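Local atomic coordinates of transmembrane oligosaccharyl transferase (Archaeoglobus fulgidus, PDB entry 3WAJ), a protein that belongs to the STT3 family of oligosaccharyl transferases, large membrane enzymes with a helical transmembrane region of the GT-C class. Residues A[266-269]-A[274-277]; A[217-222]-A[281-286]. All coordinates share one frame; numbering follows the deposited sequence.

Contact 1 of 2, residues A[266-269]-A[274-277]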
ATOM      1  N   PHE A 266      22.829 -11.966   1.320  1.00 48.01           N
ATOM      2  CA  PHE A 266      22.653 -12.949   2.389  1.00 47.12           C
ATOM      3  C   PHE A 266      21.861 -12.443   3.583  1.00 52.39           C
ATOM      4  O   PHE A 266      22.261 -12.647   4.737  1.00 56.73           O
ATOM      5  CB  PHE A 266      24.030 -13.451   2.831  1.00 48.50           C
ATOM      6  CG  PHE A 266      24.866 -13.938   1.694  1.00 45.28           C
ATOM      7  CD1 PHE A 266      24.652 -15.200   1.158  1.00 42.11           C
ATOM      8  CD2 PHE A 266      25.838 -13.122   1.131  1.00 48.53           C
ATOM      9  CE1 PHE A 266      25.412 -15.651   0.087  1.00 47.01           C
ATOM     10  CE2 PHE A 266      26.602 -13.563   0.067  1.00 50.93           C
ATOM     11  CZ  PHE A 266      26.388 -14.832  -0.459  1.00 48.58           C
ATOM     12  N   ASN A 267      20.728 -11.807   3.301  1.00 44.70           N
ATOM     13  CA  ASN A 267      19.922 -11.186   4.342  1.00 39.44           C
ATOM     14  C   ASN A 267      18.585 -11.883   4.507  1.00 45.49           C
ATOM     15  O   ASN A 267      17.772 -11.517   5.362  1.00 42.57           O
ATOM     16  CB  ASN A 267      19.734  -9.702   4.035  1.00 40.76           C
ATOM     17  CG  ASN A 267      20.973  -8.902   4.336  1.00 43.49           C
ATOM     18  OD1 ASN A 267      21.561  -9.051   5.405  1.00 50.71           O
ATOM     19  ND2 ASN A 267      21.395  -8.069   3.394  1.00 38.63           N
ATOM     20  N   TYR A 268      18.380 -12.914   3.694  1.00 44.74           N
ATOM     21  CA  TYR A 268      17.168 -13.714   3.769  1.00 46.75           C
ATOM     22  C   TYR A 268      17.511 -15.202   3.760  1.00 49.28           C
ATOM     23  O   TYR A 268      18.238 -15.658   2.889  1.00 43.84           O
ATOM     24  CB  TYR A 268      16.251 -13.384   2.596  1.00 37.15           C
ATOM     25  CG  TYR A 268      14.881 -13.971   2.733  1.00 33.11           C
ATOM     26  CD1 TYR A 268      14.516 -15.097   2.018  1.00 39.69           C
ATOM     27  CD2 TYR A 268      13.949 -13.399   3.589  1.00 37.31           C
ATOM     28  CE1 TYR A 268      13.250 -15.643   2.140  1.00 37.97           C
ATOM     29  CE2 TYR A 268      12.690 -13.928   3.725  1.00 40.93           C
ATOM     30  CZ  TYR A 268      12.342 -15.056   2.996  1.00 43.95           C
ATOM     31  OH  TYR A 268      11.077 -15.589   3.119  1.00 47.97           O
ATOM     32  N   PRO A 269      16.965 -15.961   4.726  1.00 54.91           N
ATOM     33  CA  PRO A 269      17.267 -17.387   4.923  1.00 57.57           C
ATOM     34  C   PRO A 269      16.557 -18.278   3.912  1.00 60.09           C
ATOM     35  O   PRO A 269      15.631 -19.011   4.288  1.00 60.56           O
ATOM     36  CB  PRO A 269      16.710 -17.662   6.321  1.00 57.24           C
ATOM     37  CG  PRO A 269      15.541 -16.717   6.433  1.00 56.41           C
ATOM     38  CD  PRO A 269      15.962 -15.468   5.691  1.00 53.36           C
ATOM     39  N   ILE A 274      11.844 -11.585  -4.053  1.00 36.73           N
ATOM     40  CA  ILE A 274      11.531 -10.243  -3.524  1.00 41.38           C
ATOM     41  C   ILE A 274      12.442  -9.791  -2.354  1.00 36.44           C
ATOM     42  O   ILE A 274      13.004  -8.695  -2.376  1.00 41.68           O
ATOM     43  CB  ILE A 274       9.996 -10.064  -3.219  1.00 47.04           C
ATOM     44  CG1 ILE A 274       9.639  -8.581  -3.013  1.00 52.91           C
ATOM     45  CG2 ILE A 274       9.555 -10.919  -2.033  1.00 35.60           C
ATOM     46  CD1 ILE A 274       9.902  -7.684  -4.239  1.00 47.83           C
ATOM     47  N   PHE A 275      12.612 -10.651  -1.361  1.00 32.36           N
ATOM     48  CA  PHE A 275      13.585 -10.426  -0.295  1.00 30.70           C
ATOM     49  C   PHE A 275      15.042 -10.531  -0.775  1.00 41.55           C
ATOM     50  O   PHE A 275      15.326 -11.113  -1.834  1.00 42.08           O
ATOM     51  CB  PHE A 275      13.328 -11.409   0.844  1.00 28.33           C
ATOM     52  CG  PHE A 275      11.958 -11.266   1.467  1.00 32.89           C
ATOM     53  CD1 PHE A 275      11.694 -10.223   2.360  1.00 28.93           C
ATOM     54  CD2 PHE A 275      10.928 -12.155   1.147  1.00 30.74           C
ATOM     55  CE1 PHE A 275      10.423 -10.069   2.948  1.00 33.27           C
ATOM     56  CE2 PHE A 275       9.649 -12.009   1.729  1.00 31.81           C
ATOM     57  CZ  PHE A 275       9.398 -10.959   2.633  1.00 28.78           C
ATOM     58  N   TYR A 276      15.966  -9.977   0.008  1.00 44.46           N
ATOM     59  CA  TYR A 276      17.368  -9.908  -0.407  1.00 42.38           C
ATOM     60  C   TYR A 276      18.143 -11.207  -0.157  1.00 43.39           C
ATOM     61  O   TYR A 276      18.720 -11.427   0.909  1.00 43.59           O
ATOM     62  CB  TYR A 276      18.039  -8.636   0.143  1.00 35.97           C
ATOM     63  CG  TYR A 276      17.574  -7.459  -0.670  1.00 36.76           C
ATOM     64  CD1 TYR A 276      18.274  -7.055  -1.807  1.00 36.16           C
ATOM     65  CD2 TYR A 276      16.374  -6.817  -0.375  1.00 34.68           C
ATOM     66  CE1 TYR A 276      17.825  -6.010  -2.598  1.00 35.54           C
ATOM     67  CE2 TYR A 276      15.909  -5.770  -1.162  1.00 35.04           C
ATOM     68  CZ  TYR A 276      16.636  -5.371  -2.271  1.00 38.28           C
ATOM     69  OH  TYR A 276      16.175  -4.331  -3.049  1.00 38.40           O
ATOM     70  N   SER A 277      18.129 -12.058  -1.184  1.00 40.08           N
ATOM     71  CA  SER A 277      18.542 -13.448  -1.074  1.00 40.79           C
ATOM     72  C   SER A 277      19.636 -13.752  -2.087  1.00 45.29           C
ATOM     73  O   SER A 277      19.946 -12.917  -2.941  1.00 44.95           O
ATOM     74  CB  SER A 277      17.340 -14.377  -1.280  1.00 39.55           C
ATOM     75  OG  SER A 277      16.933 -14.429  -2.628  1.00 45.29           O
TER
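The carbonyl of Y276 receives the backbone N-H of N267, with N267 N 3.1 Å from Y276 O and an N-H...O angle of 148°, where two irregular runs of one loop come together. N267 CB rests beside the same oxygen, and the Y268 CB methylene also approaches it. Most of the side-chain contact belongs to Y268 and F275, whose rings lie nearly parallel but slid aside, so that they barely overlap. Their planes are inclined by only 3° and their centroids are 4.6 Å apart. The slip places F275 CB over the Y268 face, 3.7 Å from the ring centroid, in a CH-pi contact that is closest at the rim, where F275 CB is 3.4 Å from Y268 CD2. In return Y268 CE2 lies over one face of the F275 ring, 3.6 Å from F275 CG. Y268 CG is anti to the backbone N (chi1 -169°), which carries the ring across to the 274-277 side; its opposite face meets CD of the adjoining P269. S277 CB approaches Y268 CB at 4.1 Å, while S277 OG bonds to Q280 OE1 and S272 N and, as N-cap of helix 278-303, more weakly to F279 N. The Y276 ring leads away from the 266-269 side, and its hydroxyl is hydrogen-bonded to V212 O of helix 199-214. The contact lies within the loop between helices 243-261 and 278-303, which doubles back on itself just before the latter begins. Y79 of strand 78-79 flanks it, meeting the Y268 ring edge-to-face and also touching F275 and P269, while Y261 at the end of helix 243-261 hydrogen-bonds to S277 O.

Contact 2 of 2, residues A[217-222]-A[281-286]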
ATOM      1  N   ALA A 217      13.014  -7.670  -6.857  1.00 36.78           N
ATOM      2  CA  ALA A 217      12.533  -8.352  -8.058  1.00 40.13           C
ATOM      3  C   ALA A 217      13.194  -7.801  -9.314  1.00 39.55           C
ATOM      4  O   ALA A 217      12.928  -8.277 -10.424  1.00 42.26           O
ATOM      5  CB  ALA A 217      11.023  -8.224  -8.162  1.00 43.52           C
ATOM      6  N   GLY A 218      14.057  -6.802  -9.128  1.00 37.29           N
ATOM      7  CA  GLY A 218      14.688  -6.092 -10.230  1.00 40.25           C
ATOM      8  C   GLY A 218      15.699  -6.897 -11.008  1.00 44.17           C
ATOM      9  O   GLY A 218      16.192  -6.439 -12.045  1.00 49.57           O
ATOM     10  N   PHE A 219      16.007  -8.100 -10.526  1.00 43.63           N
ATOM     11  CA  PHE A 219      16.850  -9.025 -11.288  1.00 42.68           C
ATOM     12  C   PHE A 219      16.220  -9.284 -12.661  1.00 40.38           C
ATOM     13  O   PHE A 219      16.893  -9.700 -13.590  1.00 41.34           O
ATOM     14  CB  PHE A 219      17.009 -10.349 -10.530  1.00 41.20           C
ATOM     15  CG  PHE A 219      15.714 -11.096 -10.364  1.00 41.27           C
ATOM     16  CD1 PHE A 219      15.266 -11.969 -11.357  1.00 43.59           C
ATOM     17  CD2 PHE A 219      14.923 -10.895  -9.245  1.00 33.97           C
ATOM     18  CE1 PHE A 219      14.054 -12.630 -11.234  1.00 39.43           C
ATOM     19  CE2 PHE A 219      13.716 -11.561  -9.104  1.00 38.23           C
ATOM     20  CZ  PHE A 219      13.280 -12.433 -10.104  1.00 39.51           C
ATOM     21  N   ILE A 220      14.915  -9.044 -12.763  1.00 39.09           N
ATOM     22  CA  ILE A 220      14.158  -9.233 -13.997  1.00 42.37           C
ATOM     23  C   ILE A 220      14.735  -8.460 -15.190  1.00 44.36           C
ATOM     24  O   ILE A 220      14.517  -8.843 -16.332  1.00 53.44           O
ATOM     25  CB  ILE A 220      12.657  -8.859 -13.785  1.00 52.03           C
ATOM     26  CG1 ILE A 220      11.762  -9.608 -14.769  1.00 54.92           C
ATOM     27  CG2 ILE A 220      12.441  -7.353 -13.934  1.00 47.13           C
ATOM     28  CD1 ILE A 220      11.958 -11.083 -14.758  1.00 63.99           C
ATOM     29  N   ILE A 221      15.475  -7.381 -14.936  1.00 41.07           N
ATOM     30  CA  ILE A 221      16.129  -6.649 -16.021  1.00 39.91           C
ATOM     31  C   ILE A 221      17.190  -7.536 -16.692  1.00 49.85           C
ATOM     32  O   ILE A 221      17.537  -7.338 -17.857  1.00 54.53           O
ATOM     33  CB  ILE A 221      16.761  -5.323 -15.517  1.00 48.11           C
ATOM     34  CG1 ILE A 221      17.276  -4.479 -16.679  1.00 47.36           C
ATOM     35  CG2 ILE A 221      17.914  -5.595 -14.582  1.00 49.74           C
ATOM     36  CD1 ILE A 221      16.197  -4.024 -17.615  1.00 49.58           C
ATOM     37  N   ALA A 222      17.696  -8.529 -15.963  1.00 50.62           N
ATOM     38  CA  ALA A 222      18.722  -9.415 -16.527  1.00 50.06           C
ATOM     39  C   ALA A 222      18.225 -10.291 -17.702  1.00 48.43           C
ATOM     40  O   ALA A 222      18.855 -10.295 -18.762  1.00 46.73           O
ATOM     41  CB  ALA A 222      19.430 -10.248 -15.437  1.00 40.62           C
ATOM     42  N   LEU A 281      21.647 -12.807  -6.763  1.00 45.61           N
ATOM     43  CA  LEU A 281      23.081 -12.949  -7.044  1.00 43.51           C
ATOM     44  C   LEU A 281      23.348 -14.029  -8.101  1.00 45.77           C
ATOM     45  O   LEU A 281      24.161 -13.841  -9.007  1.00 46.36           O
ATOM     46  CB  LEU A 281      23.842 -13.294  -5.755  1.00 42.58           C
ATOM     47  CG  LEU A 281      25.365 -13.500  -5.834  1.00 42.01           C
ATOM     48  CD1 LEU A 281      26.089 -12.223  -6.261  1.00 38.40           C
ATOM     49  CD2 LEU A 281      25.950 -14.006  -4.514  1.00 38.71           C
ATOM     50  N   LEU A 282      22.663 -15.162  -7.970  1.00 42.54           N
ATOM     51  CA  LEU A 282      22.759 -16.234  -8.949  1.00 45.07           C
ATOM     52  C   LEU A 282      22.313 -15.723 -10.309  1.00 50.36           C
ATOM     53  O   LEU A 282      22.952 -16.013 -11.324  1.00 55.23           O
ATOM     54  CB  LEU A 282      21.899 -17.424  -8.528  1.00 47.87           C
ATOM     55  CG  LEU A 282      22.585 -18.623  -7.871  1.00 55.11           C
ATOM     56  CD1 LEU A 282      23.748 -18.208  -6.983  1.00 57.58           C
ATOM     57  CD2 LEU A 282      21.562 -19.420  -7.070  1.00 49.28           C
ATOM     58  N   VAL A 283      21.223 -14.958 -10.335  1.00 41.29           N
ATOM     59  CA  VAL A 283      20.717 -14.443 -11.605  1.00 41.59           C
ATOM     60  C   VAL A 283      21.757 -13.568 -12.287  1.00 37.80           C
ATOM     61  O   VAL A 283      22.031 -13.725 -13.468  1.00 39.25           O
ATOM     62  CB  VAL A 283      19.387 -13.666 -11.458  1.00 42.97           C
ATOM     63  CG1 VAL A 283      18.971 -13.092 -12.806  1.00 39.60           C
ATOM     64  CG2 VAL A 283      18.303 -14.581 -10.938  1.00 42.94           C
ATOM     65  N   LEU A 284      22.359 -12.665 -11.527  1.00 37.47           N
ATOM     66  CA  LEU A 284      23.328 -11.743 -12.101  1.00 42.74           C
ATOM     67  C   LEU A 284      24.650 -12.435 -12.490  1.00 49.43           C
ATOM     68  O   LEU A 284      25.232 -12.114 -13.528  1.00 53.43           O
ATOM     69  CB  LEU A 284      23.528 -10.527 -11.185  1.00 44.18           C
ATOM     70  CG  LEU A 284      22.207  -9.808 -10.854  1.00 45.96           C
ATOM     71  CD1 LEU A 284      22.405  -8.712  -9.820  1.00 40.96           C
ATOM     72  CD2 LEU A 284      21.559  -9.227 -12.115  1.00 42.62           C
ATOM     73  N   LEU A 285      25.110 -13.392 -11.681  1.00 49.60           N
ATOM     74  CA  LEU A 285      26.313 -14.163 -12.021  1.00 47.47           C
ATOM     75  C   LEU A 285      26.048 -15.088 -13.202  1.00 45.79           C
ATOM     76  O   LEU A 285      26.863 -15.188 -14.115  1.00 48.23           O
ATOM     77  CB  LEU A 285      26.811 -14.990 -10.834  1.00 46.64           C
ATOM     78  CG  LEU A 285      27.544 -14.286  -9.699  1.00 48.67           C
ATOM     79  CD1 LEU A 285      27.625 -15.217  -8.480  1.00 45.04           C
ATOM     80  CD2 LEU A 285      28.934 -13.836 -10.132  1.00 47.07           C
ATOM     81  N   GLY A 286      24.909 -15.771 -13.178  1.00 42.99           N
ATOM     82  CA  GLY A 286      24.540 -16.646 -14.275  1.00 46.92           C
ATOM     83  C   GLY A 286      24.479 -15.869 -15.577  1.00 51.48           C
ATOM     84  O   GLY A 286      25.016 -16.315 -16.593  1.00 53.33           O
TER
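V283 is the first residue of 281-286 to meet 217-222, and it does so with both methyls. Its CG1, anti to the backbone N (chi1 177°), reaches A222 CB at 3.9 Å and also lies beside F219 CB. The other methyl, CG2, approaches the F219 ring obliquely, 4.0 Å from F219 CD1. Chi1 of F219 is 64°, setting CG between the backbone N and the carbonyl carbon and folding the ring back over A217 O, which lies 3.5 Å above its plane, toward the rim of one face; the same ring meets F279 edge-to-face. This is apolar packing between helices of a multi-helix membrane domain of the GT-C class: a 3-10 turn leading into helix 221-234 lies against an early part of helix 278-303, with no hydrogen bond across. One residue on, the L284 CB points neither at nor away from 217-222, but CD2 at its end comes nearer, 4.1 Å from A222 CB. The methyl of A222 thus meets both V283 and L284, the CA atoms of A222 and L284 being 6.8 Å apart. L284 also touches S257 and A258 of helix 243-261, and A222 touches F254 of that same helix.

In the fold
Contacts 1 and 2 have centres 13 Å apart and meet at the start of helix 278-303: contact 1 ends at its N-cap, S277, and contact 2 uses its early turns. In sequence, 266-277 falls between the two halves of contact 2. They touch directly, I274 CD1 lying 4.1 Å from A217 N and F266 CZ 4.2 Å from L281 CD2. Helix 243-261 borders both. The Y276 side chain of contact 1 is about 13 Å from the zinc ion; the metal ligands D47, D161 and H163 all lie outside both contacts.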